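PDB 3OEP: putative uncharacterized protein TTHA0988 from Thermus thermophilus, which is of unknown function: it is a KipI-KipA homologue with cyclophilin-like domains, and its earlier assignment as an allophanate hydrolase is incorrect. Local coordinates for residues A[393-399]-A[467-473]; A[430-434]-A[446-450]. Residue numbers count along the deposited sequence, not the author numbering.

Interaction 1: residues A[393-399]-A[467-473]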
loop_
_atom_site.group_PDB
_atom_site.type_symbol
_atom_site.label_atom_id
_atom_site.label_comp_id
_atom_site.label_asym_id
_atom_site.label_seq_id
_atom_site.Cartn_x
_atom_site.Cartn_y
_atom_site.Cartn_z
ATOM N N ARG A 393 18.678 11.574 -1.567
ATOM C CA ARG A 393 19.565 10.822 -2.448
ATOM C C ARG A 393 18.766 9.938 -3.396
ATOM O O ARG A 393 17.802 9.290 -2.981
ATOM C CB ARG A 393 20.536 9.987 -1.621
ATOM C CG ARG A 393 21.558 10.843 -0.901
ATOM C CD ARG A 393 22.304 10.036 0.123
ATOM N NE ARG A 393 21.499 9.834 1.324
ATOM C CZ ARG A 393 21.941 9.263 2.443
ATOM N NH1 ARG A 393 23.194 8.824 2.529
ATOM N NH2 ARG A 393 21.133 9.139 3.486
ATOM N N LEU A 394 19.172 9.922 -4.665
ATOM C CA LEU A 394 18.488 9.141 -5.692
ATOM C C LEU A 394 19.368 8.012 -6.187
ATOM O O LEU A 394 20.578 8.185 -6.360
ATOM C CB LEU A 394 18.108 10.007 -6.895
ATOM C CG LEU A 394 16.888 10.911 -6.829
ATOM C CD1 LEU A 394 16.739 11.570 -8.193
ATOM C CD2 LEU A 394 15.631 10.151 -6.447
ATOM N N LEU A 395 18.738 6.863 -6.408
ATOM C CA LEU A 395 19.353 5.705 -7.047
ATOM C C LEU A 395 18.656 5.498 -8.392
ATOM O O LEU A 395 17.502 5.892 -8.555
ATOM C CB LEU A 395 19.141 4.457 -6.189
ATOM C CG LEU A 395 19.507 4.574 -4.706
ATOM C CD1 LEU A 395 18.957 3.394 -3.911
ATOM C CD2 LEU A 395 21.006 4.687 -4.558
ATOM N N PRO A 396 19.343 4.878 -9.359
ATOM C CA PRO A 396 18.652 4.490 -10.589
ATOM C C PRO A 396 17.474 3.554 -10.344
ATOM O O PRO A 396 17.559 2.639 -9.519
ATOM C CB PRO A 396 19.741 3.769 -11.391
ATOM C CG PRO A 396 21.005 4.372 -10.905
ATOM C CD PRO A 396 20.797 4.652 -9.451
ATOM N N GLY A 397 16.390 3.793 -11.075
ATOM C CA GLY A 397 15.194 2.971 -11.012
ATOM C C GLY A 397 15.109 2.000 -12.175
ATOM O O GLY A 397 15.948 2.024 -13.079
ATOM N N PRO A 398 14.083 1.137 -12.171
ATOM C CA PRO A 398 13.964 0.099 -13.196
ATOM C C PRO A 398 13.719 0.643 -14.612
ATOM O O PRO A 398 14.027 -0.047 -15.595
ATOM C CB PRO A 398 12.786 -0.747 -12.703
ATOM C CG PRO A 398 12.005 0.158 -11.830
ATOM C CD PRO A 398 13.009 1.042 -11.168
ATOM N N GLN A 399 13.187 1.862 -14.717
ATOM C CA GLN A 399 13.015 2.529 -16.009
ATOM C C GLN A 399 13.953 3.730 -16.126
ATOM O O GLN A 399 13.597 4.760 -16.699
ATOM C CB GLN A 399 11.565 2.974 -16.205
ATOM C CG GLN A 399 10.599 1.830 -16.476
ATOM C CD GLN A 399 10.221 1.065 -15.237
ATOM O OE1 GLN A 399 9.824 1.653 -14.225
ATOM N NE2 GLN A 399 10.338 -0.263 -15.301
ATOM N N ALA A 467 6.415 4.787 -15.404
ATOM C CA ALA A 467 7.854 4.616 -15.291
ATOM C C ALA A 467 8.389 5.087 -13.951
ATOM O O ALA A 467 7.914 6.087 -13.391
ATOM C CB ALA A 467 8.562 5.376 -16.412
ATOM N N LYS A 468 9.368 4.339 -13.441
ATOM C CA LYS A 468 10.123 4.735 -12.266
ATOM C C LYS A 468 11.588 4.896 -12.680
ATOM O O LYS A 468 12.357 3.934 -12.634
ATOM C CB LYS A 468 9.970 3.694 -11.151
ATOM C CG LYS A 468 8.600 3.708 -10.453
ATOM C CD LYS A 468 7.556 2.863 -11.186
ATOM C CE LYS A 468 6.159 2.995 -10.563
ATOM N NZ LYS A 468 5.029 2.450 -11.410
ATOM N N PRO A 469 11.977 6.109 -13.123
ATOM C CA PRO A 469 13.374 6.281 -13.559
ATOM C C PRO A 469 14.377 6.330 -12.411
ATOM O O PRO A 469 15.576 6.123 -12.626
ATOM C CB PRO A 469 13.349 7.615 -14.314
ATOM C CG PRO A 469 12.163 8.341 -13.771
ATOM C CD PRO A 469 11.147 7.273 -13.482
ATOM N N ALA A 470 13.890 6.609 -11.206
ATOM C CA ALA A 470 14.739 6.714 -10.037
ATOM C C ALA A 470 14.031 6.170 -8.805
ATOM O O ALA A 470 12.814 5.947 -8.821
ATOM C CB ALA A 470 15.144 8.165 -9.817
ATOM N N LEU A 471 14.821 5.952 -7.759
ATOM C CA LEU A 471 14.351 5.543 -6.445
ATOM C C LEU A 471 14.979 6.458 -5.411
ATOM O O LEU A 471 16.169 6.754 -5.488
ATOM C CB LEU A 471 14.802 4.112 -6.124
ATOM C CG LEU A 471 14.611 3.011 -7.157
ATOM C CD1 LEU A 471 15.288 1.724 -6.681
ATOM C CD2 LEU A 471 13.142 2.788 -7.409
ATOM N N VAL A 472 14.197 6.889 -4.427
ATOM C CA VAL A 472 14.777 7.556 -3.264
ATOM C C VAL A 472 15.487 6.516 -2.401
ATOM O O VAL A 472 14.936 5.445 -2.111
ATOM C CB VAL A 472 13.717 8.295 -2.432
ATOM C CG1 VAL A 472 14.333 8.851 -1.140
ATOM C CG2 VAL A 472 13.089 9.417 -3.261
ATOM N N ASP A 473 16.715 6.834 -2.009
ATOM C CA ASP A 473 17.521 5.991 -1.130
ATOM C C ASP A 473 16.714 5.644 0.126
ATOM O O ASP A 473 16.161 6.536 0.755
ATOM C CB ASP A 473 18.798 6.739 -0.752
ATOM C CG ASP A 473 19.835 5.853 -0.093
ATOM O OD1 ASP A 473 20.948 5.718 -0.656
ATOM O OD2 ASP A 473 19.555 5.296 0.986
#
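Strands 393-396 and 467-472 run antiparallel, their axes 4.4 Å apart at closest and 135° apart in direction, a twist that carries the pair round a barrel wall. Asp473 N to Arg393 O (2.9 Å), Leu395 N to Leu471 O (2.7 Å) and Leu471 N to Leu395 O (2.8 Å) hold the regular part. On one face Leu394 lays its CD2 between two smaller neighbours, 3.9 Å from Ala470 CB and 4.1 Å from Val472 CG2; the short alanine gives the hollow the leucine fills. On the other face Leu395 and Leu471 form a hydrogen-bonded pair, CB to CB 4.4 Å.

Pro396 faces Ala470 in a non-hydrogen-bonded pair, where its missing amide hydrogen costs nothing. Gly397 N still donates to Pro469 O (2.9 Å), but Pro469 has no amide hydrogen to return, and by Gln399 the register has slipped by one residue. The Gly397 and Ala470 CA atoms are 3.9 Å apart. A CB at 397 would collide with the backbone of Lys468. Leu471 CG rests 3.9 Å from Gly397 CA, and its CD2 meets Pro398 CD at 4.1 Å. Gln399 closes the end: its N donates to Lys468 O (3.1 Å), and its curled side chain brings OE1 2.8 Å from Lys468 N as acceptor.

Helix 402-408 packs against the Leu394 and Ala470 face through Phe405 and Leu408. Strand 390-396 is flanked by 488-492 on its other side, through the Leu394-Thr492 backbone hydrogen bond that closes the barrel, and 467-472 by 444-447; Pro398 touches Tyr6 and Arg8 of strand 3-8.

Interaction 2: residues A[430-434]-A[446-450]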
loop_
_atom_site.group_PDB
_atom_site.type_symbol
_atom_site.label_atom_id
_atom_site.label_comp_id
_atom_site.label_asym_id
_atom_site.label_seq_id
_atom_site.Cartn_x
_atom_site.Cartn_y
_atom_site.Cartn_z
ATOM N N VAL A 430 10.028 16.459 -15.974
ATOM C CA VAL A 430 10.795 15.208 -16.015
ATOM C C VAL A 430 10.160 14.273 -17.045
ATOM O O VAL A 430 8.962 13.996 -16.965
ATOM C CB VAL A 430 10.812 14.501 -14.637
ATOM C CG1 VAL A 430 11.631 13.205 -14.692
ATOM C CG2 VAL A 430 11.357 15.436 -13.558
ATOM N N PRO A 431 10.951 13.784 -18.019
ATOM C CA PRO A 431 10.376 12.837 -18.979
ATOM C C PRO A 431 9.935 11.535 -18.302
ATOM O O PRO A 431 10.673 10.973 -17.483
ATOM C CB PRO A 431 11.513 12.587 -19.978
ATOM C CG PRO A 431 12.741 13.117 -19.349
ATOM C CD PRO A 431 12.349 14.127 -18.335
ATOM N N GLY A 432 8.722 11.089 -18.614
ATOM C CA GLY A 432 8.172 9.884 -18.015
ATOM C C GLY A 432 7.797 8.854 -19.055
ATOM O O GLY A 432 8.231 8.926 -20.213
ATOM N N GLY A 433 6.993 7.883 -18.643
ATOM C CA GLY A 433 6.565 6.826 -19.548
ATOM C C GLY A 433 5.531 5.919 -18.924
ATOM O O GLY A 433 5.183 6.063 -17.752
ATOM N N GLU A 434 5.036 4.986 -19.728
ATOM C CA GLU A 434 4.054 4.015 -19.273
ATOM C C GLU A 434 4.228 2.711 -20.043
ATOM O O GLU A 434 4.546 2.724 -21.234
ATOM C CB GLU A 434 2.638 4.555 -19.477
ATOM C CG GLU A 434 1.555 3.674 -18.877
ATOM C CD GLU A 434 0.172 4.282 -18.966
ATOM O OE1 GLU A 434 -0.038 5.195 -19.797
ATOM O OE2 GLU A 434 -0.714 3.833 -18.207
ATOM N N GLN A 446 7.836 7.830 -9.392
ATOM C CA GLN A 446 6.954 7.502 -10.498
ATOM C C GLN A 446 6.724 8.728 -11.360
ATOM O O GLN A 446 6.319 9.765 -10.852
ATOM C CB GLN A 446 5.617 7.001 -9.946
ATOM C CG GLN A 446 4.685 6.436 -10.976
ATOM C CD GLN A 446 3.468 5.804 -10.341
ATOM O OE1 GLN A 446 3.432 4.597 -10.097
ATOM N NE2 GLN A 446 2.467 6.623 -10.057
ATOM N N VAL A 447 6.980 8.608 -12.662
ATOM C CA VAL A 447 6.858 9.737 -13.590
ATOM C C VAL A 447 6.023 9.331 -14.810
ATOM O O VAL A 447 6.496 8.602 -15.686
ATOM C CB VAL A 447 8.243 10.254 -14.045
ATOM C CG1 VAL A 447 8.092 11.545 -14.844
ATOM C CG2 VAL A 447 9.156 10.478 -12.838
ATOM N N PRO A 448 4.764 9.792 -14.863
ATOM C CA PRO A 448 3.906 9.438 -15.983
ATOM C C PRO A 448 4.268 10.263 -17.213
ATOM O O PRO A 448 4.963 11.265 -17.086
ATOM C CB PRO A 448 2.516 9.809 -15.482
ATOM C CG PRO A 448 2.748 10.967 -14.564
ATOM C CD PRO A 448 4.122 10.768 -13.960
ATOM N N PRO A 449 3.791 9.850 -18.399
ATOM C CA PRO A 449 4.091 10.606 -19.623
ATOM C C PRO A 449 3.730 12.081 -19.483
ATOM O O PRO A 449 4.492 12.952 -19.906
ATOM C CB PRO A 449 3.211 9.929 -20.676
ATOM C CG PRO A 449 2.992 8.553 -20.159
ATOM C CD PRO A 449 2.932 8.686 -18.667
ATOM N N SER A 450 2.559 12.336 -18.906
ATOM C CA SER A 450 2.117 13.687 -18.588
ATOM C C SER A 450 1.562 13.688 -17.173
ATOM O O SER A 450 0.658 12.915 -16.857
ATOM C CB SER A 450 1.044 14.150 -19.575
ATOM O OG SER A 450 0.616 15.470 -19.281
HETATM O O HOH W 1 6.251 13.676 -17.186
HETATM O O HOH W 2 7.251 12.416 -20.720
#
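Two valines, both with chi1 trans, form the apolar end of this contact between the loop 430-434 and the end of strand 444-447. Val447 points its CA-to-CB bond toward the loop and brings CG1 to 3.9 Å from Val430 CG1 and 3.4 Å from Val430 O. A compact beta-branched side chain suits this narrow place, and Val430 also packs on Ala404, Ala407 and Leu408 of helix 402-408.

Next to the valines the backbones meet. Gly433 N donates to Val447 O at 3.1 Å, and Gly432 CA lies 3.1 Å from Val447 O as well. A CB on Gly432 would clash with the carbonyl oxygens of Val447 and Pro448, so glycine fits. At Gly433 a CB would have space; its nearly fully extended backbone takes the chain straight on to Glu434.

Pro449, in the C-gamma exo pucker, sets CD 3.6 Å from Gly433 O and CG 4.1 Å from Glu434 CB. Glu434 is extended, chi1 and chi2 both trans, which takes its carboxylate away from the backbone to a salt bridge with Arg137. Pro448 and Pro449 have no amide hydrogen with which to continue strand pairing, and beyond Val447 the two backbones are bridged by water: one lies 2.7 Å from both Val430 O and Pro448 O, and another accepts from Gly432 N and donates to Pro449 O, both at 2.9 Å.

Here strand 444-447 runs out into Pro448 and Pro449 beside the loop leading to strand 434-435, at the rim of the seven-stranded, cyclophilin-like barrel within the carboxyltransferase A and B region.

Ala467 joins the two contacts, whose centres lie 13 Å apart on one barrel. Its O is 2.8 Å from Val447 N and its N 2.9 Å from Gly433 O, both probable hydrogen bonds, so residue 467, the first of a segment of interaction 1, also meets both segments of interaction 2. Beside it, Pro469 CG packs 3.8 Å from Val447 CG2, and Lys468 NZ, which hydrogen-bonds to Tyr466 O, also lies 3.0 Å from Gln446 OE1. In sequence, residues 430-450 fall between the segments of interaction 1, and strands 444-447 and 467-472 are sheet neighbours. No active site is established here; a glycerol, probably from crystallisation, lies about 6 Å from the Glu434 side chain.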